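Local coordinates for protein leucine aminopeptidase A1, chloroplastic (Solanum lycopersicum, PDB 5D8N) that removes N-terminal amino acids, leucine above all, from peptides as a magnesium-dependent hexameric aminopeptidase of the M17 family, regulates wound signalling and has a role in insect defence, at residues 246-252 with 278-284; 37-41 with 68-72; 446-450 with 516-521; 156-160 with 198-203; 454-460 with 481-486. The protein carries 1 engineered substitution. All coordinates share one frame. Numbering follows the deposited sequence.

Interaction 1 (246-252 with 278-284); sequences VISVNIL and YFIHLCF
Strands 247-252 and 278-284 run antiparallel, their axes 4.7 Å apart at closest and 163° between directions. Tyr278 (m) begins the second, its CD1 3.7 Å from Ile251 CG2. Hydrogen bonds run from Phe279 N to Leu252 O (2.9 Å) and from Leu252 N to Phe279 O (2.8 Å). Ile280 and Ile251 form a non-hydrogen-bonded pair (Ile280 CG1 to Ile251 CD1, 4.0 Å). Hydrogen-bonded and non-hydrogen-bonded pairs take turns, as in any antiparallel ladder; this one forms an edge of the catalytic domain's mixed sheet, strand 347-358 flanking 278-284. His281 N bonds Asn250 O (3.0 Å) and Asn250 N bonds His281 O (2.9 Å); a water joins His281 ND1 to Asn250 ND2, 2.9 Å from each, while His281 NE2 engages His350. Leu282 (m, t) sets CD2 3.5 Å from Val249 CB, on the face helix 229-242 covers. Hydrogen bonds link Cys283 N to Ser248 O and Ser248 N to Cys283 O (3.0 Å each). Phe284 (t) closes the strand, CD1 3.9 Å from Ile247 CG1.

Interaction 2 (37-41 with 68-72); sequences TAVVQ and LLQQL
Val40 points its CA-to-CB bond at helix 68-72 and overlaps three of its side chains with one methyl: CG1 of Val40 lies 3.7 Å from Gln71 CD, 3.9 Å from Leu72 CD2 and 4.0 Å from Leu68 CD1. The m rotamer of Val40 places this methyl among residues spaced three and four apart, so that it meets one side of a regular helix; phi/psi near -60/-45 and the Leu72 N to Leu68 O bond of 3.0 Å describe that turn. Val39, in the t rotamer, also faces the helix, its CB 3.8 Å from Leu68 CD1. Both valines belong to a short 3-10 segment, 39-41, entered from extended Thr37 and Ala38 and closed by a hydrogen bond from Gln41 N to Ala38 O of 3.0 Å. This is a loop-on-helix contact at the periphery of the N-terminal domain: the loop joins strands 31-35 and 46-52 of a mixed sheet, and the helix follows the second strand. Val39 also touches Leu47 and Leu72 touches Ile49, so strand 46-52 underlies both partners. The nearest CA pair is Val40 and Leu72, 6.5 Å apart. Leu68 (t, p) and Leu72 (m, t) leave the helix sideways but bend their tips to the loop, whereas Gln71 (t, t) starts toward it. No hydrogen bond crosses, and the two segments bury 231 Å² between them.

Interaction 3 (446-450 with 516-521); sequences SGEKL and GYGVST
A carboxylate from a distant loop can take up amides at the start of a helix, and Glu448 does so here. Gly518 occupies the N-cap of helix 519-527 (phi/psi 111/-36), and its N donates to Glu448 OE2 at 2.9 Å, nearly straight at 174°. Glu448 OE1 accepts from Thr521 N at 3.2 Å and from Thr521 OG1 at 2.5 Å. A water 2.7 Å from Glu448 OE2 donates to it and to Gly516 O (2.9 Å), while accepting from Ser520 N (3.1 Å). The glutamate reaches this position with chi1 m and chi2 t, its CD lying over one face of the Tyr517 ring. Tyr517 (chi1 t) extends past it to give its hydroxyl to the backbone, OH to Lys449 O 2.6 Å. Ser446, chi1 p, ends helix 433-446: its OG accepts from Glu448 N at 3.1 Å, an ST turn around Gly447 (phi 90°), and also donates to Thr521 OG1 at 2.7 Å; Ala443 O, one turn back, is likewise within hydrogen-bonding reach of Ser446 OG. A second water bridges Ser446 O (2.8 Å) and Ser520 OG (2.7 Å). Lys449 points away, its NZ forming a salt bridge with Glu456 of the second subunit. Within the catalytic domain the contact thus ties the turn between helix 433-446 and strand 450-452 to the start of the C-terminal helix, whose Val519 and Ser520 pack on helix 197-221.

Interaction 4 (156-160 with 198-203); sequences INSAS and EIERKI
This is helix-on-helix packing between helix 152-170 of the N-terminal α/β domain and the first turns of the long helix 197-221, which leads on toward the catalytic domain. The short axes come within 8.8 Å and run in broadly the same direction, crossing at -37°, with CA pairs Ile156 to Ile199 (5.3 Å) and Ser160 to Ile203 (4.7 Å) setting the register. Ala159 and Ser160, both small and pointing toward the partner, let the backbones come near. Ile156 (m, t) is the main projection: its CG1 meets Ile199 CB at 3.8 Å, its CG2 meets Lys202 CB at 3.5 Å, and its CD1 reaches Glu198 CD at 3.7 Å. Ile199, extended in t, t, returns CD1 to Ala159 CB at 3.7 Å. Strand 31-35 adjoins the same helix, Ile199 and Ile203 both touching Ala34. No hydrogen bond joins the two segments; the contacts are van der Waals, largely between aliphatic groups. Lys202, with chi2 p, folds its aliphatic chain along helix 152-170, setting CG 3.5 Å from Ser160 OG and CE 3.4 Å from Asn157 OD1.

Interaction 5 (454-460 with 481-486); sequences PMEESYW and ITGALF
A loop can pack on a helix by letting the helix's side chains fill its hollows; in the catalytic domain 454-460 does so on one side of helix 479-488. Met455 centres an inverse gamma turn (phi/psi -89/71), and a 3-10 segment, 457-459, follows. Between them the loop forms a hollow that receives Leu485 (m, t): its CD1 lies 3.4 Å from Glu456 O and 4.1 Å from Tyr459 CB, its CD2 3.9 Å from Met455 CE. One turn earlier Ile481 (m, t) wedges in, CG1 3.4 Å from Pro454 O and CD1 at the edge of the Tyr459 ring, 3.9 Å from CE2. Met455 curls its tip (chi3 p) to place CE 3.9 Å from Ala484 CB. The Tyr459 hydroxyl bonds Leu421 of the second subunit, so the loop also serves a subunit interface. Phe486 points away, its side chain about 4 Å from that of Arg389, a predicted active-site residue. At the other end Trp460, chi1 t, lays CE3 3.7 Å from Leu485 CB.

In the fold
The five contacts are spread over both domains of the enzyme, and none touches another beyond the adjoining segments of interactions 3 and 5. Interactions 2 and 4 belong to the N-terminal side, with centres 22 Å apart; interactions 1, 3 and 5 lie in the catalytic domain. Interaction 3 is nearest the middle, its centre 5 Å from that of the chain and 19 Å from interaction 4, with helix 197-221 reaching from one to the other. Interaction 5 is nested in the loop that interaction 3 closes, and Lys449 of one subunit pairs with Glu456 of another, linking the two contacts across a subunit interface. Around the metal site, Phe279 is about 11 Å from Lys300 and Phe486 about 9 Å from Glu387, side chain to side chain.

Interaction 1 (246-252 with 278-284)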
# COMPACT_ATOMS: atom_id res chain seq x y z
N VAL A 246 -47.04 26.68 8.70
CA VAL A 246 -46.74 25.44 9.43
C VAL A 246 -45.27 25.13 9.69
O VAL A 246 -44.96 24.23 10.48
CB VAL A 246 -47.38 24.24 8.71
CG1 VAL A 246 -48.90 24.37 8.78
CG2 VAL A 246 -46.92 24.14 7.28
N ILE A 247 -44.36 25.84 9.02
CA ILE A 247 -42.95 25.66 9.26
C ILE A 247 -42.29 26.98 9.62
O ILE A 247 -42.34 27.94 8.87
CB ILE A 247 -42.24 25.00 8.05
CG1 ILE A 247 -42.78 23.58 7.83
CG2 ILE A 247 -40.74 24.98 8.28
CD1 ILE A 247 -42.27 22.91 6.56
N SER A 248 -41.59 26.99 10.76
CA SER A 248 -40.75 28.10 11.15
C SER A 248 -39.28 27.71 11.00
O SER A 248 -38.93 26.52 10.99
CB SER A 248 -41.02 28.49 12.60
OG SER A 248 -40.69 27.42 13.48
N VAL A 249 -38.42 28.72 10.96
CA VAL A 249 -36.99 28.47 10.78
C VAL A 249 -36.18 29.35 11.71
O VAL A 249 -36.57 30.49 11.98
CB VAL A 249 -36.54 28.71 9.32
CG1 VAL A 249 -36.78 30.16 8.91
CG2 VAL A 249 -35.08 28.35 9.17
N ASN A 250 -35.10 28.78 12.23
CA ASN A 250 -34.08 29.52 12.95
C ASN A 250 -32.71 29.02 12.51
O ASN A 250 -32.42 27.82 12.59
CB ASN A 250 -34.29 29.34 14.46
CG ASN A 250 -33.50 30.32 15.31
OD1 ASN A 250 -33.08 31.38 14.86
ND2 ASN A 250 -33.26 29.94 16.56
N ILE A 251 -31.93 29.92 11.92
CA ILE A 251 -30.59 29.63 11.46
C ILE A 251 -29.63 30.23 12.47
O ILE A 251 -29.66 31.44 12.71
CB ILE A 251 -30.32 30.27 10.09
CG1 ILE A 251 -31.34 29.78 9.06
CG2 ILE A 251 -28.91 29.92 9.61
CD1 ILE A 251 -31.46 28.28 8.94
N LEU A 252 -28.83 29.39 13.13
CA LEU A 252 -27.82 29.89 14.07
C LEU A 252 -26.47 30.00 13.38
O LEU A 252 -26.00 29.04 12.78
CB LEU A 252 -27.73 28.97 15.29
CG LEU A 252 -29.03 28.52 15.96
CD1 LEU A 252 -28.70 27.76 17.22
CD2 LEU A 252 -29.84 29.73 16.36
N TYR A 278 -23.45 27.02 9.40
CA TYR A 278 -24.76 27.45 9.82
C TYR A 278 -25.47 26.25 10.40
O TYR A 278 -25.54 25.18 9.80
CB TYR A 278 -25.58 28.03 8.66
CG TYR A 278 -25.03 29.35 8.18
CD1 TYR A 278 -25.28 30.53 8.91
CD2 TYR A 278 -24.15 29.42 7.12
CE1 TYR A 278 -24.65 31.73 8.59
CE2 TYR A 278 -23.55 30.62 6.77
CZ TYR A 278 -23.85 31.78 7.47
OH TYR A 278 -23.20 32.95 7.15
N PHE A 279 -26.12 26.47 11.54
CA PHE A 279 -26.85 25.41 12.21
C PHE A 279 -28.33 25.66 11.89
O PHE A 279 -28.89 26.69 12.23
CB PHE A 279 -26.55 25.47 13.71
CG PHE A 279 -27.10 24.31 14.49
CD1 PHE A 279 -28.43 24.29 14.90
CD2 PHE A 279 -26.26 23.30 14.92
CE1 PHE A 279 -28.93 23.23 15.63
CE2 PHE A 279 -26.76 22.25 15.66
CZ PHE A 279 -28.09 22.20 16.01
N ILE A 280 -28.93 24.69 11.22
CA ILE A 280 -30.26 24.81 10.68
C ILE A 280 -31.28 24.14 11.58
O ILE A 280 -31.16 22.95 11.92
CB ILE A 280 -30.33 24.16 9.29
CG1 ILE A 280 -29.41 24.89 8.32
CG2 ILE A 280 -31.75 24.18 8.78
CD1 ILE A 280 -29.13 24.10 7.06
N HIS A 281 -32.28 24.92 11.98
CA HIS A 281 -33.40 24.41 12.78
C HIS A 281 -34.76 24.77 12.19
O HIS A 281 -35.17 25.93 12.23
CB HIS A 281 -33.28 24.91 14.22
CG HIS A 281 -34.32 24.36 15.14
ND1 HIS A 281 -34.63 24.97 16.35
CD2 HIS A 281 -35.19 23.34 14.99
CE1 HIS A 281 -35.57 24.26 16.95
NE2 HIS A 281 -35.95 23.28 16.14
N LEU A 282 -35.42 23.80 11.59
CA LEU A 282 -36.80 23.99 11.13
C LEU A 282 -37.72 23.29 12.10
O LEU A 282 -37.35 22.26 12.69
CB LEU A 282 -37.01 23.37 9.76
CG LEU A 282 -36.21 23.95 8.60
CD1 LEU A 282 -36.34 23.07 7.37
CD2 LEU A 282 -36.73 25.34 8.28
N CYS A 283 -38.92 23.84 12.27
CA CYS A 283 -39.95 23.21 13.07
C CYS A 283 -41.29 23.20 12.35
O CYS A 283 -41.79 24.26 11.95
CB CYS A 283 -40.13 23.92 14.41
SG CYS A 283 -41.28 23.03 15.51
N PHE A 284 -41.84 22.01 12.15
CA PHE A 284 -43.16 21.85 11.58
C PHE A 284 -44.17 21.63 12.69
O PHE A 284 -43.96 20.76 13.54
CB PHE A 284 -43.24 20.67 10.60
CG PHE A 284 -44.64 20.28 10.25
CD1 PHE A 284 -45.31 20.92 9.24
CD2 PHE A 284 -45.34 19.37 11.04
CE1 PHE A 284 -46.64 20.65 9.01
CE2 PHE A 284 -46.68 19.11 10.83
CZ PHE A 284 -47.33 19.76 9.80
O HOH W 1 -34.95 27.71 17.23

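Interaction 2 (37-41 with 68-72)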
# COMPACT_ATOMS: atom_id res chain seq x y z
N THR A 37 -61.25 5.40 -18.13
CA THR A 37 -61.11 5.02 -19.52
C THR A 37 -60.67 3.56 -19.65
O THR A 37 -59.71 3.13 -19.01
CB THR A 37 -60.03 5.85 -20.23
OG1 THR A 37 -60.23 7.24 -19.98
CG2 THR A 37 -60.00 5.57 -21.74
N ALA A 38 -61.38 2.81 -20.47
CA ALA A 38 -60.98 1.46 -20.79
C ALA A 38 -59.58 1.50 -21.40
O ALA A 38 -59.29 2.30 -22.29
CB ALA A 38 -61.98 0.83 -21.75
N VAL A 39 -58.77 0.52 -21.02
CA VAL A 39 -57.40 0.50 -21.48
C VAL A 39 -57.30 0.37 -23.00
O VAL A 39 -56.56 1.13 -23.63
CB VAL A 39 -56.59 -0.61 -20.81
CG1 VAL A 39 -55.19 -0.65 -21.39
CG2 VAL A 39 -56.52 -0.37 -19.31
N VAL A 40 -58.14 -0.47 -23.59
CA VAL A 40 -58.11 -0.67 -25.04
C VAL A 40 -58.59 0.55 -25.82
O VAL A 40 -58.31 0.67 -27.01
CB VAL A 40 -58.91 -1.89 -25.53
CG1 VAL A 40 -58.32 -3.16 -24.94
CG2 VAL A 40 -60.38 -1.76 -25.15
N GLN A 41 -59.26 1.47 -25.13
CA GLN A 41 -59.76 2.66 -25.79
C GLN A 41 -58.91 3.88 -25.52
O GLN A 41 -59.17 4.92 -26.11
CB GLN A 41 -61.22 2.93 -25.42
CG GLN A 41 -62.17 1.96 -26.12
CD GLN A 41 -63.49 1.75 -25.39
OE1 GLN A 41 -63.83 0.65 -24.95
NE2 GLN A 41 -64.26 2.82 -25.30
N LEU A 68 -57.04 -8.53 -21.06
CA LEU A 68 -56.54 -7.27 -21.58
C LEU A 68 -55.46 -7.48 -22.66
O LEU A 68 -55.56 -6.94 -23.76
CB LEU A 68 -55.97 -6.43 -20.44
CG LEU A 68 -55.29 -5.17 -20.96
CD1 LEU A 68 -56.31 -4.30 -21.69
CD2 LEU A 68 -54.64 -4.40 -19.82
N LEU A 69 -54.50 -8.35 -22.40
CA LEU A 69 -53.48 -8.63 -23.40
C LEU A 69 -54.03 -9.34 -24.64
O LEU A 69 -53.67 -9.01 -25.77
CB LEU A 69 -52.33 -9.44 -22.79
CG LEU A 69 -51.55 -8.71 -21.69
CD1 LEU A 69 -50.51 -9.64 -21.11
CD2 LEU A 69 -50.90 -7.47 -22.26
N GLN A 70 -54.95 -10.26 -24.43
CA GLN A 70 -55.62 -10.93 -25.56
C GLN A 70 -56.31 -9.92 -26.48
O GLN A 70 -56.23 -10.01 -27.71
CB GLN A 70 -56.62 -11.97 -25.05
CG GLN A 70 -57.20 -12.85 -26.16
CD GLN A 70 -58.59 -12.42 -26.56
OE1 GLN A 70 -59.41 -12.09 -25.70
NE2 GLN A 70 -58.85 -12.38 -27.87
N GLN A 71 -57.00 -8.94 -25.89
CA GLN A 71 -57.70 -7.96 -26.70
C GLN A 71 -56.76 -7.00 -27.43
O GLN A 71 -56.98 -6.64 -28.58
CB GLN A 71 -58.63 -7.14 -25.80
CG GLN A 71 -59.63 -6.30 -26.59
CD GLN A 71 -60.79 -5.82 -25.75
OE1 GLN A 71 -60.81 -5.98 -24.52
NE2 GLN A 71 -61.74 -5.15 -26.40
N LEU A 72 -55.74 -6.51 -26.74
CA LEU A 72 -54.76 -5.65 -27.41
C LEU A 72 -54.08 -6.37 -28.57
O LEU A 72 -53.96 -5.85 -29.67
CB LEU A 72 -53.72 -5.18 -26.41
CG LEU A 72 -54.26 -4.20 -25.36
CD1 LEU A 72 -53.23 -4.00 -24.25
CD2 LEU A 72 -54.60 -2.88 -26.02

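Interaction 3 (446-450 with 516-521)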
# COMPACT_ATOMS: atom_id res chain seq x y z
N SER A 446 -42.72 2.48 2.80
CA SER A 446 -42.09 3.31 1.78
C SER A 446 -41.42 2.49 0.68
O SER A 446 -41.19 2.98 -0.43
CB SER A 446 -41.03 4.18 2.44
OG SER A 446 -39.90 3.43 2.87
N GLY A 447 -41.04 1.26 0.97
CA GLY A 447 -40.30 0.47 0.02
C GLY A 447 -38.79 0.60 0.13
O GLY A 447 -38.07 -0.09 -0.60
N GLU A 448 -38.30 1.40 1.07
CA GLU A 448 -36.86 1.61 1.22
C GLU A 448 -36.23 0.45 2.01
O GLU A 448 -36.86 -0.16 2.87
CB GLU A 448 -36.59 2.96 1.87
CG GLU A 448 -37.00 4.12 0.98
CD GLU A 448 -36.35 5.46 1.37
OE1 GLU A 448 -36.53 5.91 2.53
OE2 GLU A 448 -35.84 6.16 0.47
N LYS A 449 -34.96 0.18 1.74
CA LYS A 449 -34.25 -0.95 2.35
C LYS A 449 -33.36 -0.52 3.49
O LYS A 449 -32.47 0.32 3.31
CB LYS A 449 -33.36 -1.67 1.33
CG LYS A 449 -34.11 -2.28 0.16
CD LYS A 449 -33.14 -2.88 -0.85
CE LYS A 449 -33.95 -3.28 -2.08
NZ LYS A 449 -33.29 -4.27 -2.96
N LEU A 450 -33.58 -1.16 4.64
CA LEU A 450 -32.75 -0.97 5.82
C LEU A 450 -32.75 -2.21 6.68
O LEU A 450 -33.59 -3.10 6.51
CB LEU A 450 -33.17 0.30 6.60
CG LEU A 450 -34.61 0.46 7.09
CD1 LEU A 450 -34.88 -0.39 8.32
CD2 LEU A 450 -34.90 1.90 7.42
N GLY A 516 -31.93 10.49 -3.06
CA GLY A 516 -32.86 11.06 -2.10
C GLY A 516 -33.40 10.00 -1.15
O GLY A 516 -34.48 10.18 -0.56
N TYR A 517 -32.64 8.92 -1.00
CA TYR A 517 -32.94 7.91 -0.00
C TYR A 517 -33.23 8.53 1.35
O TYR A 517 -32.45 9.33 1.86
CB TYR A 517 -31.79 6.90 0.12
CG TYR A 517 -32.03 5.84 1.16
CD1 TYR A 517 -31.68 6.05 2.49
CD2 TYR A 517 -32.51 4.60 0.81
CE1 TYR A 517 -31.99 5.11 3.46
CE2 TYR A 517 -32.67 3.59 1.74
CZ TYR A 517 -32.48 3.87 3.07
OH TYR A 517 -32.67 2.87 4.00
N GLY A 518 -34.25 8.01 2.00
CA GLY A 518 -34.59 8.35 3.37
C GLY A 518 -35.88 9.14 3.45
O GLY A 518 -36.57 9.09 4.48
N VAL A 519 -36.13 10.02 2.47
CA VAL A 519 -37.24 10.96 2.56
C VAL A 519 -38.51 10.19 2.77
O VAL A 519 -39.27 10.47 3.69
CB VAL A 519 -37.35 11.85 1.32
CG1 VAL A 519 -38.60 12.68 1.36
CG2 VAL A 519 -36.14 12.77 1.21
N SER A 520 -38.79 9.22 1.91
CA SER A 520 -40.08 8.54 1.98
C SER A 520 -40.26 7.81 3.30
O SER A 520 -41.37 7.77 3.85
CB SER A 520 -40.29 7.60 0.78
OG SER A 520 -39.22 6.64 0.74
N THR A 521 -39.21 7.17 3.78
CA THR A 521 -39.29 6.45 5.05
C THR A 521 -39.55 7.42 6.22
O THR A 521 -40.39 7.15 7.10
CB THR A 521 -38.03 5.60 5.29
OG1 THR A 521 -37.90 4.62 4.25
CG2 THR A 521 -38.09 4.88 6.62
O HOH W 2 -39.47 5.03 -1.37
O HOH W 3 -36.82 8.55 -0.42

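Interaction 4 (156-160 with 198-203)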
# COMPACT_ATOMS: atom_id res chain seq x y z
N ILE A 156 -55.52 1.60 -4.98
CA ILE A 156 -55.14 2.97 -4.70
C ILE A 156 -53.64 3.04 -4.41
O ILE A 156 -52.97 3.94 -4.92
CB ILE A 156 -55.98 3.56 -3.55
CG1 ILE A 156 -57.38 3.91 -4.07
CG2 ILE A 156 -55.33 4.80 -2.97
CD1 ILE A 156 -58.39 4.20 -2.98
N ASN A 157 -53.14 2.12 -3.59
CA ASN A 157 -51.74 2.14 -3.19
C ASN A 157 -50.82 1.79 -4.37
O ASN A 157 -49.78 2.40 -4.52
CB ASN A 157 -51.50 1.14 -2.05
CG ASN A 157 -52.11 1.58 -0.74
OD1 ASN A 157 -52.43 2.76 -0.53
ND2 ASN A 157 -52.21 0.64 0.20
N SER A 158 -51.28 0.91 -5.25
CA SER A 158 -50.54 0.64 -6.48
C SER A 158 -50.50 1.86 -7.40
O SER A 158 -49.47 2.19 -7.96
CB SER A 158 -51.13 -0.54 -7.26
OG SER A 158 -50.96 -1.71 -6.49
N ALA A 159 -51.59 2.61 -7.47
CA ALA A 159 -51.65 3.76 -8.33
C ALA A 159 -50.66 4.80 -7.84
O ALA A 159 -49.97 5.42 -8.65
CB ALA A 159 -53.06 4.36 -8.36
N SER A 160 -50.61 5.04 -6.53
CA SER A 160 -49.73 6.08 -6.01
C SER A 160 -48.25 5.70 -6.11
O SER A 160 -47.39 6.55 -6.37
CB SER A 160 -50.08 6.46 -4.58
OG SER A 160 -49.80 5.39 -3.71
N GLU A 198 -60.57 9.74 -3.34
CA GLU A 198 -59.62 9.02 -2.50
C GLU A 198 -58.33 8.71 -3.27
O GLU A 198 -57.24 8.85 -2.72
CB GLU A 198 -60.25 7.74 -1.95
CG GLU A 198 -59.48 7.14 -0.78
CD GLU A 198 -60.11 5.87 -0.20
OE1 GLU A 198 -61.29 5.57 -0.48
OE2 GLU A 198 -59.42 5.19 0.60
N ILE A 199 -58.46 8.16 -4.47
CA ILE A 199 -57.29 7.76 -5.25
C ILE A 199 -56.52 9.00 -5.69
O ILE A 199 -55.30 9.04 -5.55
CB ILE A 199 -57.66 6.89 -6.47
CG1 ILE A 199 -56.37 6.31 -7.08
CG2 ILE A 199 -58.45 7.67 -7.50
CD1 ILE A 199 -56.61 5.21 -8.09
N GLU A 200 -57.23 10.10 -5.88
CA GLU A 200 -56.59 11.37 -6.16
C GLU A 200 -55.83 11.97 -4.97
O GLU A 200 -54.74 12.52 -5.17
CB GLU A 200 -57.57 12.40 -6.72
CG GLU A 200 -58.12 12.02 -8.10
CD GLU A 200 -57.07 11.90 -9.20
OE1 GLU A 200 -56.02 12.59 -9.17
OE2 GLU A 200 -57.44 11.32 -10.25
N ARG A 201 -56.36 11.81 -3.76
CA ARG A 201 -55.64 12.20 -2.55
C ARG A 201 -54.34 11.42 -2.40
O ARG A 201 -53.32 11.95 -1.95
CB ARG A 201 -56.48 12.03 -1.27
CG ARG A 201 -57.52 13.14 -1.08
CD ARG A 201 -58.13 13.16 0.32
NE ARG A 201 -58.90 11.95 0.63
CZ ARG A 201 -60.18 11.76 0.30
NH1 ARG A 201 -60.83 12.68 -0.41
NH2 ARG A 201 -60.77 10.62 0.60
N LYS A 202 -54.39 10.13 -2.70
CA LYS A 202 -53.23 9.29 -2.53
C LYS A 202 -52.14 9.63 -3.56
O LYS A 202 -50.95 9.65 -3.25
CB LYS A 202 -53.63 7.82 -2.66
CG LYS A 202 -52.57 6.86 -2.12
CD LYS A 202 -52.55 6.79 -0.60
CE LYS A 202 -51.33 6.00 -0.13
NZ LYS A 202 -51.23 5.91 1.36
N ILE A 203 -52.57 9.95 -4.77
CA ILE A 203 -51.66 10.37 -5.81
C ILE A 203 -51.00 11.68 -5.39
O ILE A 203 -49.81 11.86 -5.62
CB ILE A 203 -52.36 10.49 -7.18
CG1 ILE A 203 -52.69 9.09 -7.72
CG2 ILE A 203 -51.53 11.26 -8.19
CD1 ILE A 203 -53.67 9.12 -8.88

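Interaction 5 (454-460 with 481-486)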
# COMPACT_ATOMS: atom_id res chain seq x y z
N PRO A 454 -26.69 -4.42 15.58
CA PRO A 454 -26.70 -4.41 17.04
C PRO A 454 -25.81 -3.31 17.61
O PRO A 454 -24.68 -3.13 17.15
CB PRO A 454 -26.12 -5.79 17.38
CG PRO A 454 -25.17 -6.07 16.25
CD PRO A 454 -25.84 -5.49 15.03
N MET A 455 -26.24 -2.67 18.68
CA MET A 455 -25.37 -1.81 19.45
C MET A 455 -24.63 -2.57 20.54
O MET A 455 -25.01 -2.55 21.71
CB MET A 455 -26.18 -0.65 20.01
CG MET A 455 -26.61 0.25 18.85
SD MET A 455 -27.34 1.80 19.36
CE MET A 455 -25.90 2.61 20.03
N GLU A 456 -23.68 -3.39 20.10
CA GLU A 456 -22.96 -4.30 20.99
C GLU A 456 -22.11 -3.55 22.01
O GLU A 456 -21.09 -2.96 21.63
CB GLU A 456 -22.09 -5.24 20.16
CG GLU A 456 -21.15 -6.12 20.95
CD GLU A 456 -21.83 -6.92 22.05
OE1 GLU A 456 -22.92 -7.47 21.82
OE2 GLU A 456 -21.30 -6.95 23.19
N GLU A 457 -22.54 -3.54 23.27
CA GLU A 457 -22.01 -2.63 24.30
C GLU A 457 -20.54 -2.90 24.60
O GLU A 457 -19.79 -1.98 24.93
CB GLU A 457 -22.76 -2.72 25.64
CG GLU A 457 -22.76 -4.12 26.30
CD GLU A 457 -21.60 -4.45 27.27
OE1 GLU A 457 -21.28 -5.66 27.43
OE2 GLU A 457 -21.03 -3.56 27.97
N SER A 458 -20.13 -4.16 24.50
CA SER A 458 -18.75 -4.51 24.82
C SER A 458 -17.73 -3.78 23.96
O SER A 458 -16.54 -3.76 24.30
CB SER A 458 -18.54 -6.03 24.72
OG SER A 458 -18.80 -6.52 23.42
N TYR A 459 -18.16 -3.23 22.83
CA TYR A 459 -17.19 -2.62 21.92
C TYR A 459 -16.88 -1.20 22.38
O TYR A 459 -15.97 -0.56 21.84
CB TYR A 459 -17.71 -2.63 20.48
CG TYR A 459 -17.89 -4.01 19.88
CD1 TYR A 459 -17.17 -5.12 20.35
CD2 TYR A 459 -18.65 -4.18 18.74
CE1 TYR A 459 -17.37 -6.37 19.77
CE2 TYR A 459 -18.81 -5.40 18.16
CZ TYR A 459 -18.18 -6.50 18.68
OH TYR A 459 -18.38 -7.70 18.04
N TRP A 460 -17.60 -0.71 23.38
CA TRP A 460 -17.34 0.65 23.84
C TRP A 460 -15.95 0.83 24.47
O TRP A 460 -15.31 1.90 24.37
CB TRP A 460 -18.42 1.11 24.81
CG TRP A 460 -18.21 2.53 25.22
CD1 TRP A 460 -17.95 2.98 26.48
CD2 TRP A 460 -18.13 3.67 24.35
NE1 TRP A 460 -17.65 4.32 26.43
CE2 TRP A 460 -17.79 4.77 25.15
CE3 TRP A 460 -18.41 3.88 23.00
CZ2 TRP A 460 -17.72 6.07 24.65
CZ3 TRP A 460 -18.24 5.16 22.47
CH2 TRP A 460 -17.94 6.25 23.31
N ILE A 481 -20.83 -0.04 14.32
CA ILE A 481 -21.34 -0.18 15.66
C ILE A 481 -20.74 0.85 16.63
O ILE A 481 -21.47 1.48 17.40
CB ILE A 481 -21.09 -1.59 16.20
CG1 ILE A 481 -21.84 -2.60 15.34
CG2 ILE A 481 -21.50 -1.69 17.66
CD1 ILE A 481 -21.48 -4.03 15.63
N THR A 482 -19.42 0.96 16.65
CA THR A 482 -18.79 1.94 17.54
C THR A 482 -19.11 3.38 17.13
O THR A 482 -19.24 4.27 17.96
CB THR A 482 -17.27 1.75 17.64
OG1 THR A 482 -16.69 1.73 16.32
CG2 THR A 482 -16.93 0.47 18.40
N GLY A 483 -19.39 3.60 15.84
CA GLY A 483 -19.92 4.88 15.41
C GLY A 483 -21.25 5.18 16.09
O GLY A 483 -21.46 6.27 16.62
N ALA A 484 -22.12 4.17 16.12
CA ALA A 484 -23.40 4.32 16.80
C ALA A 484 -23.24 4.51 18.31
O ALA A 484 -23.90 5.36 18.92
CB ALA A 484 -24.30 3.13 16.51
N LEU A 485 -22.31 3.77 18.91
CA LEU A 485 -22.07 3.87 20.34
C LEU A 485 -21.49 5.23 20.69
O LEU A 485 -21.88 5.84 21.70
CB LEU A 485 -21.12 2.78 20.81
CG LEU A 485 -21.61 1.34 20.76
CD1 LEU A 485 -20.48 0.39 21.09
CD2 LEU A 485 -22.74 1.11 21.73
N PHE A 486 -20.71 5.80 19.78
CA PHE A 486 -20.21 7.16 19.94
C PHE A 486 -21.35 8.16 20.03
O PHE A 486 -21.42 8.98 20.95
CB PHE A 486 -19.22 7.52 18.85
CG PHE A 486 -18.76 8.93 18.88
CD1 PHE A 486 -19.48 9.94 18.24
CD2 PHE A 486 -17.57 9.25 19.50
CE1 PHE A 486 -19.02 11.25 18.25
CE2 PHE A 486 -17.11 10.56 19.52
CZ PHE A 486 -17.89 11.58 19.00